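Local coordinates for protein export chaperone SatS (Mycobacterium tuberculosis H37Rv, PDB 6DNM) that serves as a chaperone for the SecA2 protein export pathway, represented here by its C-terminal domain, at residues Asp110-Val115 with Ala167-Ala172; Phe30-Cys35 with Ile42-Asn47; Glu118-Ala123 with Tyr155-His160; Arg81-Ala84 with Ser88-Val91. One frame throughout, in Å; residues are numbered along the deposited sequence.

Contact 1: residues Asp110-Val115 with Ala167-Ala172; sequences DGPDAV and APYAAA
The phenol ring of Y169 lies flat against the backbone of G111, Y169 being the one residue of 167-172 that takes part in this contact, which buries 133 Å² in total. The aromatic interaction is a CH-pi contact: G111 CA stands 3.5 Å from the centroid of the Y169 ring and only 17° off its normal. The closest single approach, G111 CA to Y169 CE2 at 3.3 Å, shows that the CA is offset toward the rim. On the opposite ring face A167 CA sits 3.6 Å above the plane, so the ring is held between two pieces of main chain. Y169 swings its CG anti to its own carbonyl carbon (chi1 -53°), and this sends the ring across to the loop.

The apolar component comes from P112, whose CD meets Y169 CE1 at 3.7 Å, the proline ring and the tyrosine side chain crossing at about a right angle. P112 also rests on L152, Y155 and V156 of helix 148-157. The side-chain polar bonds of Y169 and D113 reach outside the two segments: Y169 OH is hydrogen-bonded to P165 O, and D113 forms a salt bridge with K164.

G111, with positive phi, is the first residue to leave helical geometry after helix 104-110, whereas Y169 occupies the N-cap position of helix 170-185. The two helix ends are therefore joined by CH-pi attraction over the ring face and dispersion with P112, while the bond from the hydroxyl to P165 fixes the far end of the tyrosine.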
loop_
_atom_site.group_PDB
_atom_site.type_symbol
_atom_site.label_atom_id
_atom_site.label_comp_id
_atom_site.label_asym_id
_atom_site.label_seq_id
_atom_site.Cartn_x
_atom_site.Cartn_y
_atom_site.Cartn_z
ATOM N N ASP A 110 -23.063 -3.158 -1.022
ATOM C CA ASP A 110 -23.901 -4.273 -0.603
ATOM C C ASP A 110 -23.875 -4.504 0.903
ATOM O O ASP A 110 -24.578 -5.392 1.396
ATOM C CB ASP A 110 -23.481 -5.551 -1.332
ATOM C CG ASP A 110 -23.834 -5.527 -2.802
ATOM O OD1 ASP A 110 -24.836 -4.873 -3.164
ATOM O OD2 ASP A 110 -23.111 -6.168 -3.593
ATOM N N GLY A 111 -23.087 -3.732 1.643
ATOM C CA GLY A 111 -23.087 -3.817 3.080
ATOM C C GLY A 111 -21.937 -4.620 3.642
ATOM O O GLY A 111 -21.147 -5.239 2.912
ATOM N N PRO A 112 -21.833 -4.632 4.971
ATOM C CA PRO A 112 -20.670 -5.268 5.608
ATOM C C PRO A 112 -20.508 -6.734 5.263
ATOM O O PRO A 112 -19.372 -7.206 5.156
ATOM C CB PRO A 112 -20.915 -5.053 7.109
ATOM C CG PRO A 112 -22.366 -4.718 7.229
ATOM C CD PRO A 112 -22.772 -4.060 5.950
ATOM N N ASP A 113 -21.602 -7.472 5.068
ATOM C CA ASP A 113 -21.471 -8.905 4.822
ATOM C C ASP A 113 -20.907 -9.221 3.442
ATOM O O ASP A 113 -20.463 -10.354 3.214
ATOM C CB ASP A 113 -22.802 -9.621 5.057
ATOM C CG ASP A 113 -23.408 -9.292 6.409
ATOM O OD1 ASP A 113 -24.652 -9.237 6.512
ATOM O OD2 ASP A 113 -22.638 -9.083 7.370
ATOM N N ALA A 114 -20.904 -8.254 2.523
ATOM C CA ALA A 114 -20.284 -8.435 1.218
ATOM C C ALA A 114 -18.792 -8.127 1.217
ATOM O O ALA A 114 -18.110 -8.442 0.235
ATOM C CB ALA A 114 -20.971 -7.554 0.170
ATOM N N VAL A 115 -18.274 -7.521 2.280
ATOM C CA VAL A 115 -16.875 -7.110 2.344
ATOM C C VAL A 115 -16.054 -8.227 2.971
ATOM O O VAL A 115 -16.381 -8.718 4.059
ATOM C CB VAL A 115 -16.716 -5.813 3.150
ATOM C CG1 VAL A 115 -15.247 -5.420 3.186
ATOM C CG2 VAL A 115 -17.572 -4.707 2.558
ATOM N N ALA A 167 -28.743 -0.763 5.894
ATOM C CA ALA A 167 -28.874 -0.282 4.528
ATOM C C ALA A 167 -29.750 0.970 4.471
ATOM O O ALA A 167 -30.630 1.165 5.317
ATOM C CB ALA A 167 -29.514 -1.366 3.667
ATOM N N PRO A 168 -29.541 1.839 3.468
ATOM C CA PRO A 168 -28.531 1.707 2.411
ATOM C C PRO A 168 -27.146 2.164 2.840
ATOM O O PRO A 168 -26.973 2.807 3.881
ATOM C CB PRO A 168 -29.065 2.616 1.306
ATOM C CG PRO A 168 -29.817 3.649 2.017
ATOM C CD PRO A 168 -30.429 2.992 3.228
ATOM N N TYR A 169 -26.160 1.837 2.010
ATOM C CA TYR A 169 -24.757 2.106 2.295
ATOM C C TYR A 169 -24.189 3.181 1.380
ATOM O O TYR A 169 -22.966 3.285 1.223
ATOM C CB TYR A 169 -23.961 0.804 2.225
ATOM C CG TYR A 169 -24.587 -0.256 3.108
ATOM C CD1 TYR A 169 -24.396 -0.231 4.483
ATOM C CD2 TYR A 169 -25.398 -1.254 2.579
ATOM C CE1 TYR A 169 -24.974 -1.179 5.309
ATOM C CE2 TYR A 169 -25.986 -2.211 3.404
ATOM C CZ TYR A 169 -25.763 -2.168 4.768
ATOM O OH TYR A 169 -26.330 -3.108 5.603
ATOM N N ALA A 170 -25.069 4.005 0.804
ATOM C CA ALA A 170 -24.656 4.991 -0.191
ATOM C C ALA A 170 -23.637 5.975 0.368
ATOM O O ALA A 170 -22.711 6.381 -0.340
ATOM C CB ALA A 170 -25.871 5.747 -0.725
ATOM N N ALA A 171 -23.798 6.385 1.627
ATOM C CA ALA A 171 -22.866 7.351 2.201
ATOM C C ALA A 171 -21.469 6.754 2.320
ATOM O O ALA A 171 -20.474 7.382 1.929
ATOM C CB ALA A 171 -23.380 7.832 3.552
ATOM N N ALA A 172 -21.375 5.519 2.829
ATOM C CA ALA A 172 -20.075 4.867 2.943
ATOM C C ALA A 172 -19.420 4.704 1.575
ATOM O O ALA A 172 -18.207 4.894 1.437
ATOM C CB ALA A 172 -20.230 3.515 3.635
#

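Contact 2: residues Phe30-Cys35 with Ile42-Asn47; sequences FYTLRC and IFLGRN
R34 lays the aliphatic root of its side chain over one face of the F43 ring, the two residues forming a non-hydrogen-bonded antiparallel pair. The evidence for a CH-pi contact is R34 CG at 3.8 Å from the F43 centroid, 16° off the ring normal. With CG anti to the backbone N (chi1 -177°), R34 runs over the phenyl and then bends at its next two torsions, turning the guanidinium 68° from the ring plane. T32 CG2 meets the same ring at its edge, and Y133 packs against F43 edge-to-face.

On the other face of the sheet C35 and I42 lie side by side, SG to CB 4.0 Å. T32 and L44 run alongside one another, pointing opposite ways, with T32 OG1 coming 3.6 Å from L44 CB, while this hydroxyl bonds to S51 O.

The backbone fixes that order. C35 and I42 exchange two bonds, C35 N to I42 O at 2.9 Å and I42 N to C35 O at 2.8 Å. L44 N adds a third to L33 O, 2.9 Å, as strand 40-43 of the hairpin ends.

Chemically, a backbone ladder is backed by apolar contacts on both faces. The guanidinium of R34 reaches away from the ring, with a weak hydrogen bond from NH1 to N97 and long, weak ion pairs to D19 and D129. L33 N, buried with no partner in the model, probably costs some energy.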
loop_
_atom_site.group_PDB
_atom_site.type_symbol
_atom_site.label_atom_id
_atom_site.label_comp_id
_atom_site.label_asym_id
_atom_site.label_seq_id
_atom_site.Cartn_x
_atom_site.Cartn_y
_atom_site.Cartn_z
ATOM N N PHE A 30 0.237 -2.810 -9.421
ATOM C CA PHE A 30 1.450 -2.020 -9.283
ATOM C C PHE A 30 2.407 -2.658 -8.290
ATOM O O PHE A 30 1.993 -3.361 -7.361
ATOM C CB PHE A 30 1.149 -0.620 -8.754
ATOM C CG PHE A 30 0.371 0.230 -9.700
ATOM C CD1 PHE A 30 0.862 0.513 -10.966
ATOM C CD2 PHE A 30 -0.844 0.770 -9.319
ATOM C CE1 PHE A 30 0.131 1.310 -11.848
ATOM C CE2 PHE A 30 -1.572 1.560 -10.191
ATOM C CZ PHE A 30 -1.085 1.833 -11.455
ATOM N N TYR A 31 3.695 -2.358 -8.478
ATOM C CA TYR A 31 4.769 -2.768 -7.585
ATOM C C TYR A 31 5.527 -1.535 -7.120
ATOM O O TYR A 31 5.715 -0.583 -7.885
ATOM C CB TYR A 31 5.734 -3.737 -8.294
ATOM C CG TYR A 31 5.005 -4.997 -8.672
ATOM C CD1 TYR A 31 4.909 -6.060 -7.777
ATOM C CD2 TYR A 31 4.335 -5.099 -9.898
ATOM C CE1 TYR A 31 4.206 -7.204 -8.103
ATOM C CE2 TYR A 31 3.613 -6.234 -10.226
ATOM C CZ TYR A 31 3.563 -7.285 -9.329
ATOM O OH TYR A 31 2.843 -8.406 -9.649
ATOM N N THR A 32 5.954 -1.551 -5.862
ATOM C CA THR A 32 6.811 -0.505 -5.312
ATOM C C THR A 32 7.529 -1.085 -4.101
ATOM O O THR A 32 7.424 -2.286 -3.820
ATOM C CB THR A 32 6.026 0.787 -5.019
ATOM O OG1 THR A 32 6.942 1.842 -4.685
ATOM C CG2 THR A 32 5.034 0.609 -3.869
ATOM N N LEU A 33 8.281 -0.238 -3.391
ATOM C CA LEU A 33 8.978 -0.630 -2.173
ATOM C C LEU A 33 8.472 0.198 -1.001
ATOM O O LEU A 33 8.122 1.375 -1.154
ATOM C CB LEU A 33 10.497 -0.402 -2.276
ATOM C CG LEU A 33 11.229 -1.073 -3.442
ATOM C CD1 LEU A 33 12.708 -0.718 -3.419
ATOM C CD2 LEU A 33 11.049 -2.588 -3.410
ATOM N N ARG A 34 8.458 -0.421 0.181
ATOM C CA ARG A 34 8.053 0.263 1.399
ATOM C C ARG A 34 8.867 -0.262 2.570
ATOM O O ARG A 34 9.140 -1.463 2.659
ATOM C CB ARG A 34 6.572 0.014 1.686
ATOM C CG ARG A 34 6.041 0.766 2.920
ATOM C CD ARG A 34 5.776 -0.180 4.098
ATOM N NE ARG A 34 4.949 -1.285 3.642
ATOM C CZ ARG A 34 4.762 -2.452 4.249
ATOM N NH1 ARG A 34 3.989 -3.358 3.703
ATOM N NH2 ARG A 34 5.329 -2.730 5.403
ATOM N N CYS A 35 9.247 0.644 3.467
ATOM C CA CYS A 35 9.905 0.270 4.710
ATOM C C CYS A 35 9.334 1.114 5.838
ATOM O O CYS A 35 8.494 1.993 5.622
ATOM C CB CYS A 35 11.420 0.464 4.627
ATOM S SG CYS A 35 11.918 2.183 4.525
ATOM N N ILE A 42 8.008 4.694 4.905
ATOM C CA ILE A 42 8.652 5.404 3.804
ATOM C C ILE A 42 8.530 4.535 2.561
ATOM O O ILE A 42 8.888 3.351 2.587
ATOM C CB ILE A 42 10.133 5.750 4.075
ATOM C CG1 ILE A 42 10.325 6.382 5.461
ATOM C CG2 ILE A 42 10.643 6.697 3.004
ATOM C CD1 ILE A 42 11.750 6.829 5.733
ATOM N N PHE A 43 8.015 5.111 1.480
ATOM C CA PHE A 43 7.872 4.397 0.220
ATOM C C PHE A 43 8.942 4.855 -0.761
ATOM O O PHE A 43 9.555 5.913 -0.608
ATOM C CB PHE A 43 6.503 4.665 -0.415
ATOM C CG PHE A 43 5.344 4.039 0.312
ATOM C CD1 PHE A 43 4.795 2.843 -0.128
ATOM C CD2 PHE A 43 4.755 4.677 1.394
ATOM C CE1 PHE A 43 3.713 2.285 0.516
ATOM C CE2 PHE A 43 3.662 4.117 2.041
ATOM C CZ PHE A 43 3.143 2.921 1.599
ATOM N N LEU A 44 9.162 4.039 -1.781
ATOM C CA LEU A 44 9.917 4.469 -2.944
ATOM C C LEU A 44 9.134 5.591 -3.608
ATOM O O LEU A 44 8.098 5.353 -4.234
ATOM C CB LEU A 44 10.098 3.282 -3.885
ATOM C CG LEU A 44 10.899 3.538 -5.153
ATOM C CD1 LEU A 44 12.365 3.845 -4.792
ATOM C CD2 LEU A 44 10.798 2.333 -6.097
ATOM N N GLY A 45 9.595 6.820 -3.442
ATOM C CA GLY A 45 8.838 7.967 -3.899
ATOM C C GLY A 45 9.510 9.238 -3.442
ATOM O O GLY A 45 10.591 9.220 -2.849
ATOM N N ARG A 46 8.842 10.353 -3.730
ATOM C CA ARG A 46 9.341 11.659 -3.332
ATOM C C ARG A 46 8.158 12.598 -3.179
ATOM O O ARG A 46 7.128 12.426 -3.836
ATOM C CB ARG A 46 10.314 12.234 -4.373
ATOM C CG ARG A 46 9.699 12.349 -5.767
ATOM C CD ARG A 46 10.751 12.350 -6.875
ATOM N NE ARG A 46 10.176 12.705 -8.172
ATOM C CZ ARG A 46 9.791 11.824 -9.092
ATOM N NH1 ARG A 46 9.281 12.245 -10.242
ATOM N NH2 ARG A 46 9.916 10.523 -8.866
ATOM N N ASN A 47 8.313 13.582 -2.293
ATOM C CA ASN A 47 7.309 14.633 -2.106
ATOM C C ASN A 47 5.920 14.060 -1.817
ATOM O O ASN A 47 4.906 14.541 -2.329
ATOM C CB ASN A 47 7.294 15.604 -3.288
ATOM C CG ASN A 47 8.669 16.185 -3.576
ATOM O OD1 ASN A 47 9.384 16.576 -2.658
ATOM N ND2 ASN A 47 9.044 16.236 -4.851
#

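Contact 3: residues Glu118-Ala123 with Tyr155-His160; sequences EQLDLA and YVLDPH
Just past L157, whose methyl groups meet L120 and D121, the one side-chain hydrogen bond within the two segments is local: H160 N to D158 OD1, 2.9 Å with an N-H...O angle of 149°. It closes an Asx turn, and the N-H approaches the oxygen from above the carboxylate plane, 51° out of it.

The contact across the helices is made by van der Waals packing, mostly apolar. L120 CD2 meets V156 CG1 at 3.7 Å, the two side chains crossing at about a right angle. The same L120 methyl lies 4.1 Å from L157 CG, again in a perpendicular crossing, so one leucine branch fits against two successive residues of the other helix. L157 sets its CG anti to the carbonyl carbon (chi1 -64°), which brings CD2 over the first helix. There CD2 touches D121 OD2 at 3.6 Å, a methyl against a carboxylate oxygen that is a van der Waals approach and no polar bond. D121 N is equally near to CD2, as expected where a side chain presses on a helix backbone.

In the fold, the contact joins the first turns of helix 117-134 to the C-terminal end of helix 148-157. Helix 104-110 flanks the first of these, with F108 against L120 and L104 against A123, while Y155 faces the loop residues K164 and P165.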
loop_
_atom_site.group_PDB
_atom_site.type_symbol
_atom_site.label_atom_id
_atom_site.label_comp_id
_atom_site.label_asym_id
_atom_site.label_seq_id
_atom_site.Cartn_x
_atom_site.Cartn_y
_atom_site.Cartn_z
ATOM N N GLU A 118 -10.500 -10.063 5.625
ATOM C CA GLU A 118 -9.053 -10.098 5.432
ATOM C C GLU A 118 -8.608 -9.093 4.372
ATOM O O GLU A 118 -7.631 -8.359 4.573
ATOM C CB GLU A 118 -8.609 -11.516 5.077
ATOM C CG GLU A 118 -7.110 -11.704 5.112
ATOM C CD GLU A 118 -6.665 -12.920 4.324
ATOM O OE1 GLU A 118 -5.455 -13.026 4.022
ATOM O OE2 GLU A 118 -7.530 -13.773 4.005
ATOM N N GLN A 119 -9.320 -9.031 3.247
ATOM C CA GLN A 119 -8.999 -8.039 2.227
ATOM C C GLN A 119 -9.023 -6.632 2.807
ATOM O O GLN A 119 -8.105 -5.832 2.583
ATOM C CB GLN A 119 -9.987 -8.132 1.069
ATOM C CG GLN A 119 -9.666 -7.105 -0.007
ATOM C CD GLN A 119 -10.668 -7.060 -1.120
ATOM O OE1 GLN A 119 -11.602 -7.862 -1.164
ATOM N NE2 GLN A 119 -10.474 -6.126 -2.047
ATOM N N LEU A 120 -10.076 -6.305 3.541
ATOM C CA LEU A 120 -10.189 -4.979 4.114
ATOM C C LEU A 120 -9.099 -4.685 5.132
ATOM O O LEU A 120 -8.589 -3.609 5.178
ATOM C CB LEU A 120 -11.578 -4.766 4.709
ATOM C CG LEU A 120 -11.839 -3.368 5.258
ATOM C CD1 LEU A 120 -11.746 -2.321 4.168
ATOM C CD2 LEU A 120 -13.164 -3.265 5.992
ATOM N N ASP A 121 -8.746 -5.671 5.935
ATOM C CA ASP A 121 -7.713 -5.477 6.922
ATOM C C ASP A 121 -6.394 -5.092 6.292
ATOM O O ASP A 121 -5.768 -4.152 6.718
ATOM C CB ASP A 121 -7.540 -6.680 7.828
ATOM C CG ASP A 121 -6.842 -6.294 9.096
ATOM O OD1 ASP A 121 -5.647 -6.388 9.188
ATOM O OD2 ASP A 121 -7.529 -5.785 10.000
ATOM N N LEU A 122 -5.999 -5.848 5.279
ATOM C CA LEU A 122 -4.798 -5.498 4.523
ATOM C C LEU A 122 -4.932 -4.131 3.858
ATOM O O LEU A 122 -3.996 -3.322 3.897
ATOM C CB LEU A 122 -4.511 -6.588 3.490
ATOM C CG LEU A 122 -3.866 -7.849 4.058
ATOM C CD1 LEU A 122 -4.122 -9.035 3.132
ATOM C CD2 LEU A 122 -2.379 -7.626 4.270
ATOM N N ALA A 123 -6.091 -3.843 3.256
ATOM C CA ALA A 123 -6.263 -2.564 2.563
ATOM C C ALA A 123 -6.110 -1.381 3.513
ATOM O O ALA A 123 -5.493 -0.368 3.162
ATOM C CB ALA A 123 -7.629 -2.505 1.877
ATOM N N TYR A 155 -16.768 -1.970 11.856
ATOM C CA TYR A 155 -17.643 -3.117 12.055
ATOM C C TYR A 155 -17.102 -4.363 11.359
ATOM O O TYR A 155 -17.040 -5.441 11.964
ATOM C CB TYR A 155 -19.059 -2.794 11.580
ATOM C CG TYR A 155 -19.974 -3.990 11.729
ATOM C CD1 TYR A 155 -20.524 -4.313 12.965
ATOM C CD2 TYR A 155 -20.259 -4.820 10.648
ATOM C CE1 TYR A 155 -21.346 -5.413 13.117
ATOM C CE2 TYR A 155 -21.086 -5.929 10.795
ATOM C CZ TYR A 155 -21.624 -6.219 12.031
ATOM O OH TYR A 155 -22.443 -7.322 12.179
ATOM N N VAL A 156 -16.709 -4.239 10.085
ATOM C CA VAL A 156 -16.216 -5.397 9.336
ATOM C C VAL A 156 -14.963 -5.966 9.989
ATOM O O VAL A 156 -14.773 -7.186 10.043
ATOM C CB VAL A 156 -15.971 -5.035 7.854
ATOM C CG1 VAL A 156 -15.229 -6.175 7.126
ATOM C CG2 VAL A 156 -17.279 -4.703 7.142
ATOM N N LEU A 157 -14.083 -5.096 10.488
ATOM C CA LEU A 157 -12.815 -5.556 11.041
ATOM C C LEU A 157 -12.938 -6.119 12.450
ATOM O O LEU A 157 -11.951 -6.662 12.961
ATOM C CB LEU A 157 -11.790 -4.421 11.016
ATOM C CG LEU A 157 -11.404 -3.944 9.620
ATOM C CD1 LEU A 157 -10.372 -2.829 9.712
ATOM C CD2 LEU A 157 -10.848 -5.118 8.826
ATOM N N ASP A 158 -14.106 -6.009 13.089
ATOM C CA ASP A 158 -14.296 -6.515 14.449
ATOM C C ASP A 158 -15.376 -7.588 14.461
ATOM O O ASP A 158 -16.574 -7.264 14.543
ATOM C CB ASP A 158 -14.672 -5.373 15.392
ATOM C CG ASP A 158 -14.803 -5.815 16.839
ATOM O OD1 ASP A 158 -14.607 -7.012 17.145
ATOM O OD2 ASP A 158 -15.122 -4.949 17.683
ATOM N N PRO A 159 -14.999 -8.870 14.415
ATOM C CA PRO A 159 -16.010 -9.938 14.456
ATOM C C PRO A 159 -16.798 -10.022 15.759
ATOM O O PRO A 159 -17.776 -10.787 15.828
ATOM C CB PRO A 159 -15.187 -11.209 14.207
ATOM C CG PRO A 159 -14.026 -10.722 13.398
ATOM C CD PRO A 159 -13.683 -9.380 13.988
ATOM N N HIS A 160 -16.416 -9.275 16.790
ATOM C CA HIS A 160 -17.155 -9.252 18.046
ATOM C C HIS A 160 -18.076 -8.046 18.165
ATOM O O HIS A 160 -18.658 -7.828 19.233
ATOM C CB HIS A 160 -16.188 -9.300 19.228
ATOM C CG HIS A 160 -15.490 -10.613 19.374
ATOM N ND1 HIS A 160 -16.009 -11.656 20.112
ATOM C CD2 HIS A 160 -14.323 -11.063 18.855
ATOM C CE1 HIS A 160 -15.188 -12.689 20.048
ATOM N NE2 HIS A 160 -14.155 -12.353 19.293
#

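Contact 4: residues Arg81-Ala84 with Ser88-Val91; sequences RTAA and SLAV
The carbonyl oxygen of A83 is met by three donors of the chain that turns back past it. S88 N makes the one bond to A83 O that is not weak, 3.0 Å long with an N-H...O angle of 138°. L89 N adds a weak bond to A83 O at 3.1 Å. S88 OG gives that oxygen another weak one at 3.5 Å, its hydroxyl set between the backbone N and the carbonyl carbon (chi1 62°), a torsion that keeps OG near A83 O.

Helix 77-86 ends here, and S88 N reaches a carbonyl five residues back, one residue further than the bonds of a regular alpha-helix, as the chain unwinds into the loop. The chain then leaves toward strand 98-100.

Apolar contacts back up the polar ones. L89, with CG anti to its backbone N (chi1 -175°), divides its two branches between neighbouring alanines: CD1 lies 3.9 Å from A83 CB, and CD2 lies 4.1 Å from A84 CB. Its CB rests on the peptide between them, 3.7 Å from A84 N. Beyond the two segments L89 also touches A60 and L63 of helix 56-63 and F12 and W13 of helix 12-16, and A83 shares F12 with it.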
loop_
_atom_site.group_PDB
_atom_site.type_symbol
_atom_site.label_atom_id
_atom_site.label_comp_id
_atom_site.label_asym_id
_atom_site.label_seq_id
_atom_site.Cartn_x
_atom_site.Cartn_y
_atom_site.Cartn_z
ATOM N N ARG A 81 20.494 -1.259 -5.179
ATOM C CA ARG A 81 20.969 -0.732 -6.454
ATOM C C ARG A 81 22.060 -1.616 -7.038
ATOM O O ARG A 81 22.056 -1.904 -8.242
ATOM C CB ARG A 81 21.468 0.704 -6.264
ATOM C CG ARG A 81 22.020 1.333 -7.537
ATOM C CD ARG A 81 22.277 2.819 -7.362
ATOM N NE ARG A 81 23.286 3.080 -6.340
ATOM C CZ ARG A 81 24.574 3.282 -6.600
ATOM N NH1 ARG A 81 25.014 3.245 -7.851
ATOM N NH2 ARG A 81 25.422 3.516 -5.609
ATOM N N THR A 82 22.992 -2.072 -6.193
ATOM C CA THR A 82 24.071 -2.944 -6.651
ATOM C C THR A 82 23.537 -4.293 -7.122
ATOM O O THR A 82 24.036 -4.856 -8.101
ATOM C CB THR A 82 25.097 -3.135 -5.526
ATOM O OG1 THR A 82 25.599 -1.859 -5.109
ATOM C CG2 THR A 82 26.255 -3.978 -6.003
ATOM N N ALA A 83 22.523 -4.831 -6.444
ATOM C CA ALA A 83 21.909 -6.062 -6.931
ATOM C C ALA A 83 21.254 -5.840 -8.288
ATOM O O ALA A 83 21.337 -6.701 -9.174
ATOM C CB ALA A 83 20.895 -6.590 -5.914
ATOM N N ALA A 84 20.571 -4.704 -8.458
ATOM C CA ALA A 84 19.972 -4.389 -9.752
ATOM C C ALA A 84 21.029 -4.326 -10.849
ATOM O O ALA A 84 20.853 -4.903 -11.930
ATOM C CB ALA A 84 19.201 -3.072 -9.664
ATOM N N SER A 88 21.326 -9.505 -10.337
ATOM C CA SER A 88 20.915 -10.528 -9.389
ATOM C C SER A 88 19.685 -10.136 -8.586
ATOM O O SER A 88 19.205 -10.945 -7.786
ATOM C CB SER A 88 22.066 -10.834 -8.428
ATOM O OG SER A 88 22.402 -9.677 -7.680
ATOM N N LEU A 89 19.172 -8.918 -8.766
ATOM C CA LEU A 89 17.995 -8.483 -8.027
ATOM C C LEU A 89 16.802 -9.343 -8.418
ATOM O O LEU A 89 16.497 -9.507 -9.602
ATOM C CB LEU A 89 17.698 -7.017 -8.338
ATOM C CG LEU A 89 16.550 -6.420 -7.513
ATOM C CD1 LEU A 89 16.993 -6.193 -6.074
ATOM C CD2 LEU A 89 16.044 -5.124 -8.127
ATOM N N ALA A 90 16.135 -9.903 -7.417
ATOM C CA ALA A 90 14.970 -10.756 -7.634
ATOM C C ALA A 90 13.863 -10.147 -6.792
ATOM O O ALA A 90 13.814 -10.365 -5.578
ATOM C CB ALA A 90 15.247 -12.197 -7.222
ATOM N N VAL A 91 13.006 -9.358 -7.433
ATOM C CA VAL A 91 11.891 -8.739 -6.731
ATOM C C VAL A 91 10.880 -9.827 -6.406
ATOM O O VAL A 91 10.449 -10.579 -7.288
ATOM C CB VAL A 91 11.270 -7.614 -7.567
ATOM C CG1 VAL A 91 10.145 -6.944 -6.795
ATOM C CG2 VAL A 91 12.337 -6.604 -7.942
#

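In the fold
From the N terminus, contact 2 comes first and closes the short hairpin of strands 29-37 and 40-43 in the four-stranded sheet. Contact 4 follows in series, shutting the tight turn at the end of helix 77-86; its centre lies about 16 Å from that of contact 2, without touching it. Contact 1 then spans a much longer loop, from the end of helix 104-110 to the start of helix 170-185, and contact 3 closes a smaller loop wholly within it. No loops cross. Contacts 1 and 3 touch, for example through V115 on V156 and L120, so they knit one helical end together. Contact 4 lies on the opposite side of the chain's centre from both.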